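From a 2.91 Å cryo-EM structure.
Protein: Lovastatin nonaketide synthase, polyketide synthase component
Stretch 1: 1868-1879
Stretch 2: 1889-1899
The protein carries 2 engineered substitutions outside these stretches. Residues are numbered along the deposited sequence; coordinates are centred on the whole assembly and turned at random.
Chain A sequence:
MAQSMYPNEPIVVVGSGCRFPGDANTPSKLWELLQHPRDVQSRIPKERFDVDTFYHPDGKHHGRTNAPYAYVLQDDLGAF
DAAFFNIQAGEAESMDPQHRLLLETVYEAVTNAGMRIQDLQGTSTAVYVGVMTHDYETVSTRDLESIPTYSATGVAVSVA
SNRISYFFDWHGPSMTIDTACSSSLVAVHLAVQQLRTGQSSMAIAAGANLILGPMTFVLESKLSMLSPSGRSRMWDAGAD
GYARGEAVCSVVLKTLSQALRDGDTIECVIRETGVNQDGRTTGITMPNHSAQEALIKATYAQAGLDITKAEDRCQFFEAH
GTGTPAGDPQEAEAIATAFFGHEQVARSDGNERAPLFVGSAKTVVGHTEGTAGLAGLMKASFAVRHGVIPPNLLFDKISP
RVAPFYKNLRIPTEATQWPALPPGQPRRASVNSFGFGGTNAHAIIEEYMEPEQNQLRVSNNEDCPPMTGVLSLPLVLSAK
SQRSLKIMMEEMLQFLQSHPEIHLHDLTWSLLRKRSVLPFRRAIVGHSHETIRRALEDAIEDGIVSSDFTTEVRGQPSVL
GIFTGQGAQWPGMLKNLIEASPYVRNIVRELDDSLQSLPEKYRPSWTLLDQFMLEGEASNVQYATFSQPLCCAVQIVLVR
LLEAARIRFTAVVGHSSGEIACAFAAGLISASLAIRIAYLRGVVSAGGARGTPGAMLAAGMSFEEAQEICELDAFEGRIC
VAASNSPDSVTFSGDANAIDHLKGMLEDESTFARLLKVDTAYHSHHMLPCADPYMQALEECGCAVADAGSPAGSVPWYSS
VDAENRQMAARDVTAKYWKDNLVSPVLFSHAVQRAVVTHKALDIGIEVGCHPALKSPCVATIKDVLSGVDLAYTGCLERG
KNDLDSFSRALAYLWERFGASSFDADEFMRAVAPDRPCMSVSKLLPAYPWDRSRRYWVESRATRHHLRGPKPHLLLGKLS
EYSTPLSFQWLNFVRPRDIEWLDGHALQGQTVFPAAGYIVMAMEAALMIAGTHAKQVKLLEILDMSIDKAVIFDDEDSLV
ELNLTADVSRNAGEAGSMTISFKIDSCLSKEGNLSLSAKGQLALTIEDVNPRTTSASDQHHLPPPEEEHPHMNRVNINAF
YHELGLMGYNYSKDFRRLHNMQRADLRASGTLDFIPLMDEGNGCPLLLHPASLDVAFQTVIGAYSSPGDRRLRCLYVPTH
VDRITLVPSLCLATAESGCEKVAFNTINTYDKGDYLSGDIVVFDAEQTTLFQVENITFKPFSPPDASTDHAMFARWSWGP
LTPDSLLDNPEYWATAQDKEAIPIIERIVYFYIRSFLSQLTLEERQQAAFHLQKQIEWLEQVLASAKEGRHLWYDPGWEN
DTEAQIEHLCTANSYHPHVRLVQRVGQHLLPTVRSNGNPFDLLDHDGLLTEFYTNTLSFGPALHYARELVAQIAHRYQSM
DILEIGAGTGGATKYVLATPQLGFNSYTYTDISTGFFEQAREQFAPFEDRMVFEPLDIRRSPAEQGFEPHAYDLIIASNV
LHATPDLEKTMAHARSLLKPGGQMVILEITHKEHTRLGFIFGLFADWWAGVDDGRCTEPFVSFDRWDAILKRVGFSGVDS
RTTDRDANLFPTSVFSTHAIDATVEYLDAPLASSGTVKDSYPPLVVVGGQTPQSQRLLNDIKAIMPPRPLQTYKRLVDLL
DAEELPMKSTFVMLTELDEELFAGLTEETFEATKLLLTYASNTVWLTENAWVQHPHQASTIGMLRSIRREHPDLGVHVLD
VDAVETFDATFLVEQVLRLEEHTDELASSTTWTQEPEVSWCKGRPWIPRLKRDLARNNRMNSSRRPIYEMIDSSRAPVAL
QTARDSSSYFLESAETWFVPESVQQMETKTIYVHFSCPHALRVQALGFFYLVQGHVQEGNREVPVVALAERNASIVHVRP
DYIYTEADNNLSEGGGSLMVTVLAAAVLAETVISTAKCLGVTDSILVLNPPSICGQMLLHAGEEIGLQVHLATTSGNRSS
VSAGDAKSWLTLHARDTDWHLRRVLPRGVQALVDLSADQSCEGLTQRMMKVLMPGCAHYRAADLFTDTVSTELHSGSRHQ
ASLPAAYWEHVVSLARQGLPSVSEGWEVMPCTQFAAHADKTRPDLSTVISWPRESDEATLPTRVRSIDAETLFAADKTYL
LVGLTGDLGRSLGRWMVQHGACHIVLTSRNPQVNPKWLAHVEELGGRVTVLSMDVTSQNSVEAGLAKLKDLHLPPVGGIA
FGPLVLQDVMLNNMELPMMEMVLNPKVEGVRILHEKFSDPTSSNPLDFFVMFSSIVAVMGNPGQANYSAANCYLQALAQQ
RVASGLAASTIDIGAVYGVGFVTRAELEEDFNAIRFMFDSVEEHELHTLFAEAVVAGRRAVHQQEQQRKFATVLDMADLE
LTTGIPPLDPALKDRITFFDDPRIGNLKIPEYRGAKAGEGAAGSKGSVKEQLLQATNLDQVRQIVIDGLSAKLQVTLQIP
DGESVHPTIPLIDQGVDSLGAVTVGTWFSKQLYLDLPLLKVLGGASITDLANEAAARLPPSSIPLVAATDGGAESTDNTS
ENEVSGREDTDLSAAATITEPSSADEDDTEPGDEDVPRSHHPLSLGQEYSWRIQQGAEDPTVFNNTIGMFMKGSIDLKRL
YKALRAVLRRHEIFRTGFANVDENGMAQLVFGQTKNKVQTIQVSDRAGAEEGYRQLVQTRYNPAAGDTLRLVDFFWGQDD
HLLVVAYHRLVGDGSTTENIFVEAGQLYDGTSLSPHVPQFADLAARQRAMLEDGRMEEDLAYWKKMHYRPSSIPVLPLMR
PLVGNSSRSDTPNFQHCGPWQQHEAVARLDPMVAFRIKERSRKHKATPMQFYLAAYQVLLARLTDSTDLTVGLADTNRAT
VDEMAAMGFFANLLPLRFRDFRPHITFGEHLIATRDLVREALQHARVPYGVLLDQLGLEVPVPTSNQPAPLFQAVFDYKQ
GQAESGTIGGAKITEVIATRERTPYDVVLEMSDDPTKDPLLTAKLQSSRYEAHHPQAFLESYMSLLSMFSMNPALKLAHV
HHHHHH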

# COMPACT_ATOMS: atom_id res chain seq x y z
N THR A 1868 32.85 -54.05 0.64
CA THR A 1868 32.29 -52.89 1.33
C THR A 1868 32.40 -53.10 2.83
O THR A 1868 31.69 -53.92 3.42
N LYS A 1869 33.29 -52.34 3.47
CA LYS A 1869 33.54 -52.48 4.89
C LYS A 1869 32.42 -51.83 5.70
O LYS A 1869 31.90 -50.77 5.33
N THR A 1870 32.07 -52.47 6.81
CA THR A 1870 31.07 -51.96 7.73
C THR A 1870 31.79 -51.24 8.86
O THR A 1870 32.56 -51.85 9.61
N ILE A 1871 31.54 -49.94 8.98
CA ILE A 1871 32.17 -49.10 9.98
C ILE A 1871 31.11 -48.72 11.01
O ILE A 1871 30.12 -48.05 10.68
N TYR A 1872 31.30 -49.15 12.25
CA TYR A 1872 30.45 -48.73 13.36
C TYR A 1872 30.99 -47.40 13.86
O TYR A 1872 32.01 -47.35 14.55
N VAL A 1873 30.31 -46.32 13.50
CA VAL A 1873 30.84 -44.98 13.67
C VAL A 1873 30.70 -44.55 15.12
O VAL A 1873 29.61 -44.61 15.70
N HIS A 1874 31.81 -44.11 15.72
CA HIS A 1874 31.80 -43.46 17.02
C HIS A 1874 31.69 -41.95 16.88
O HIS A 1874 30.96 -41.31 17.65
N PHE A 1875 32.41 -41.38 15.92
CA PHE A 1875 32.40 -39.95 15.67
C PHE A 1875 32.33 -39.70 14.18
O PHE A 1875 32.83 -40.48 13.38
N SER A 1876 31.69 -38.59 13.81
CA SER A 1876 31.53 -38.26 12.39
C SER A 1876 31.43 -36.76 12.21
O SER A 1876 31.21 -36.01 13.17
N CYS A 1877 31.60 -36.33 10.97
CA CYS A 1877 31.40 -34.93 10.62
C CYS A 1877 29.98 -34.73 10.11
O CYS A 1877 29.57 -35.41 9.16
N PRO A 1878 29.20 -33.81 10.69
CA PRO A 1878 27.80 -33.67 10.25
C PRO A 1878 27.66 -33.35 8.77
O PRO A 1878 26.72 -33.85 8.13
N HIS A 1879 28.56 -32.55 8.22
CA HIS A 1879 28.46 -32.08 6.85
C HIS A 1879 29.35 -32.91 5.94
O HIS A 1879 30.48 -33.26 6.30
N PHE A 1889 31.38 -36.60 0.68
CA PHE A 1889 31.46 -37.71 1.62
C PHE A 1889 31.57 -37.16 3.04
O PHE A 1889 32.26 -36.17 3.27
N TYR A 1890 30.87 -37.81 3.97
CA TYR A 1890 30.94 -37.43 5.37
C TYR A 1890 32.15 -38.10 6.01
O TYR A 1890 32.31 -39.31 5.92
N LEU A 1891 32.99 -37.30 6.66
CA LEU A 1891 34.15 -37.85 7.34
C LEU A 1891 33.68 -38.56 8.61
O LEU A 1891 33.10 -37.93 9.50
N VAL A 1892 33.95 -39.86 8.71
CA VAL A 1892 33.50 -40.67 9.83
C VAL A 1892 34.70 -41.35 10.46
O VAL A 1892 35.70 -41.62 9.79
N GLN A 1893 34.59 -41.63 11.75
CA GLN A 1893 35.59 -42.37 12.50
C GLN A 1893 34.88 -43.40 13.36
O GLN A 1893 33.80 -43.13 13.89
N GLY A 1894 35.48 -44.58 13.50
CA GLY A 1894 34.88 -45.58 14.35
C GLY A 1894 35.48 -46.95 14.12
O GLY A 1894 36.47 -47.11 13.41
N HIS A 1895 34.84 -47.94 14.74
CA HIS A 1895 35.35 -49.30 14.75
C HIS A 1895 35.03 -50.04 13.46
O HIS A 1895 34.08 -49.71 12.74
N VAL A 1896 35.85 -51.03 13.16
CA VAL A 1896 35.55 -52.06 12.17
C VAL A 1896 35.89 -53.40 12.79
O VAL A 1896 36.91 -53.54 13.49
N GLN A 1897 35.04 -54.40 12.56
CA GLN A 1897 35.20 -55.72 13.16
C GLN A 1897 36.08 -56.56 12.24
O GLN A 1897 35.66 -56.94 11.14
N GLU A 1898 37.30 -56.85 12.69
CA GLU A 1898 38.24 -57.70 11.97
C GLU A 1898 38.67 -58.81 12.92
O GLU A 1898 39.51 -58.60 13.80
N GLY A 1899 38.10 -60.00 12.75
CA GLY A 1899 38.37 -61.08 13.68
C GLY A 1899 37.99 -60.73 15.10
O GLY A 1899 38.73 -61.04 16.04

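Packing between stretch 1868-1879 and strand 1889-1898 of lovastatin nonaketide synthase, which pair as antiparallel neighbours with a beta bulge between Val1873 and Phe1875. Backbone frame: Tyr1872 and His1895 exchange two hydrogen bonds, Tyr1872 N to His1895 O and His1895 N to Tyr1872 O, both 2.9 Å. At the bulge Gln1893 O accepts from His1874 N (2.9 Å) and Phe1875 N (3.0 Å), while Gln1893 N donates to Phe1875 O (2.7 Å); Cys1877 N donates to Leu1891 O (2.6 Å). This register decides which side chains meet. Apolar contacts: Ile1871 (chi1 m, chi2 t) and Val1896 (m) lie on the same face of the sheet, with Ile1871 CG1 3.7 Å from Val1896 CG1. Ser1876 (p) and Val1892 (m) share that face, Ser1876 CB lying 3.8 Å from Val1892 CG1; the serine hydroxyl is hydrogen-bonded elsewhere in the structure. Val1873 (t), whose CA-to-CB bond runs sideways, brings CG1 to 4.0 Å from Val1892 CB. Cys1877 (t) points toward the partner strand and meets Leu1891 (t, then m), CB to CB 4.0 Å. Aromatic contacts: Tyr1872 (m) and His1895 (m) project from the other face, together with Phe1875 (m) and Gln1893 (t, t). The CA-to-CB bond of His1874 (m) is sideways, but its ring end comes nearer and sets its edge toward the face of His1895, centroids 3.8 Å apart and planes at 52°; His1874 NE2 is 3.0 Å from His1895 CE1. The His1874 ring is also tethered within its own stretch, where ND1 donates to Tyr1872 O (3.1 Å). Beside it, Gly1894 brings CA to 3.7 Å from His1874 ND1 and 3.4 Å from Tyr1872 O; a CB on this glycine would clash with Tyr1872 O, Val1873 CA and His1874 N, so the close approach depends on its bare backbone. Farther along, Tyr1890 (m) starts sideways but swings its ring end nearer, presenting its edge to two carbonyls: CD1 lies 3.5 Å from Cys1877 O and CE1 3.0 Å from Pro1878 O. Polar side chains: Lys1869 (m, m, m, t) points toward the partner and forms a salt bridge with Glu1898 (m, m), NZ to OE2 2.6 Å; the glutamate starts sideways, and its bent chain carries the carboxylate to the amine. Gln1897 (m, t) likewise starts sideways and ends nearer, placing OE1 3.6 Å from Tyr1872 OH. Gln1893 OE1 is 4.4 Å from Phe1875 CB, while its NE2 is hydrogen-bonded elsewhere in the structure.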

# COMPACT_ATOMS: atom_id res chain seq x y z
CB THR A 1868 30.83 -52.67 0.92
OG1 THR A 1868 30.75 -52.53 -0.50
CG2 THR A 1868 30.28 -51.43 1.59
CB LYS A 1869 34.88 -51.85 5.27
CG LYS A 1869 36.05 -52.29 4.40
CD LYS A 1869 36.31 -53.79 4.49
CE LYS A 1869 36.78 -54.20 5.87
NZ LYS A 1869 37.17 -55.63 5.92
CB THR A 1870 30.19 -53.09 8.27
OG1 THR A 1870 29.52 -53.74 7.19
CG2 THR A 1870 29.16 -52.55 9.25
CB ILE A 1871 32.79 -47.85 9.35
CG1 ILE A 1871 33.76 -48.24 8.23
CG2 ILE A 1871 33.52 -47.03 10.41
CD1 ILE A 1871 34.32 -47.07 7.47
CB TYR A 1872 30.45 -49.79 14.45
CG TYR A 1872 30.03 -51.16 13.97
CD1 TYR A 1872 30.95 -52.01 13.36
CD2 TYR A 1872 28.73 -51.61 14.11
CE1 TYR A 1872 30.57 -53.26 12.92
CE2 TYR A 1872 28.34 -52.86 13.67
CZ TYR A 1872 29.27 -53.68 13.08
OH TYR A 1872 28.90 -54.93 12.63
CB VAL A 1873 30.13 -43.99 12.73
CG1 VAL A 1873 30.73 -42.61 12.87
CG2 VAL A 1873 30.23 -44.47 11.30
CB HIS A 1874 33.07 -43.81 17.79
CG HIS A 1874 33.17 -45.25 18.18
ND1 HIS A 1874 32.85 -46.28 17.32
CD2 HIS A 1874 33.57 -45.84 19.33
CE1 HIS A 1874 33.03 -47.44 17.93
NE2 HIS A 1874 33.47 -47.20 19.15
CB PHE A 1875 33.64 -39.27 16.27
CG PHE A 1875 33.82 -39.52 17.74
CD1 PHE A 1875 33.23 -38.68 18.67
CD2 PHE A 1875 34.57 -40.59 18.19
CE1 PHE A 1875 33.39 -38.91 20.02
CE2 PHE A 1875 34.73 -40.82 19.53
CZ PHE A 1875 34.14 -39.98 20.45
CB SER A 1876 30.29 -38.94 11.80
OG SER A 1876 29.10 -38.41 12.38
CB CYS A 1877 32.40 -34.48 9.56
SG CYS A 1877 32.21 -32.76 9.05
CB PRO A 1878 27.27 -32.51 11.11
CG PRO A 1878 28.25 -32.33 12.21
CD PRO A 1878 29.57 -32.82 11.72
CB HIS A 1879 28.86 -30.61 6.75
CG HIS A 1879 28.42 -29.80 7.93
ND1 HIS A 1879 27.13 -29.34 8.09
CD2 HIS A 1879 29.11 -29.36 9.02
CE1 HIS A 1879 27.04 -28.66 9.22
NE2 HIS A 1879 28.23 -28.66 9.80
CB PHE A 1889 32.66 -38.61 1.33
CG PHE A 1889 32.74 -39.07 -0.10
CD1 PHE A 1889 33.33 -38.29 -1.07
CD2 PHE A 1889 32.22 -40.30 -0.46
CE1 PHE A 1889 33.40 -38.71 -2.38
CE2 PHE A 1889 32.28 -40.73 -1.77
CZ PHE A 1889 32.88 -39.94 -2.73
CB TYR A 1890 29.67 -37.86 6.10
CG TYR A 1890 28.40 -37.23 5.58
CD1 TYR A 1890 27.96 -36.01 6.06
CD2 TYR A 1890 27.62 -37.87 4.63
CE1 TYR A 1890 26.79 -35.43 5.60
CE2 TYR A 1890 26.45 -37.31 4.17
CZ TYR A 1890 26.04 -36.09 4.65
OH TYR A 1890 24.87 -35.53 4.19
CB LEU A 1891 35.16 -36.75 7.66
CG LEU A 1891 36.54 -37.18 8.17
CD1 LEU A 1891 36.48 -37.65 9.62
CD2 LEU A 1891 37.13 -38.27 7.29
CB VAL A 1892 32.44 -41.71 9.39
CG1 VAL A 1892 31.26 -41.02 8.75
CG2 VAL A 1892 33.06 -42.72 8.44
CB GLN A 1893 36.43 -41.43 13.37
CG GLN A 1893 37.47 -42.13 14.23
CD GLN A 1893 38.22 -41.16 15.13
OE1 GLN A 1893 37.83 -40.01 15.28
NE2 GLN A 1893 39.31 -41.63 15.72
CB HIS A 1895 34.75 -50.08 15.93
CG HIS A 1895 35.26 -49.64 17.27
ND1 HIS A 1895 34.71 -50.08 18.45
CD2 HIS A 1895 36.28 -48.81 17.61
CE1 HIS A 1895 35.36 -49.54 19.46
NE2 HIS A 1895 36.32 -48.77 18.98
CB VAL A 1896 36.31 -51.85 10.85
CG1 VAL A 1896 35.87 -50.57 10.19
CG2 VAL A 1896 37.81 -51.84 11.08
CB GLN A 1897 33.85 -56.38 13.39
CG GLN A 1897 33.04 -55.72 14.49
CD GLN A 1897 31.74 -56.45 14.77
OE1 GLN A 1897 31.29 -57.27 13.97
NE2 GLN A 1897 31.13 -56.16 15.92
CB GLU A 1898 39.44 -56.90 11.48
CG GLU A 1898 39.09 -55.81 10.48
CD GLU A 1898 38.56 -56.36 9.17
OE1 GLU A 1898 38.63 -57.59 8.97
OE2 GLU A 1898 38.09 -55.56 8.33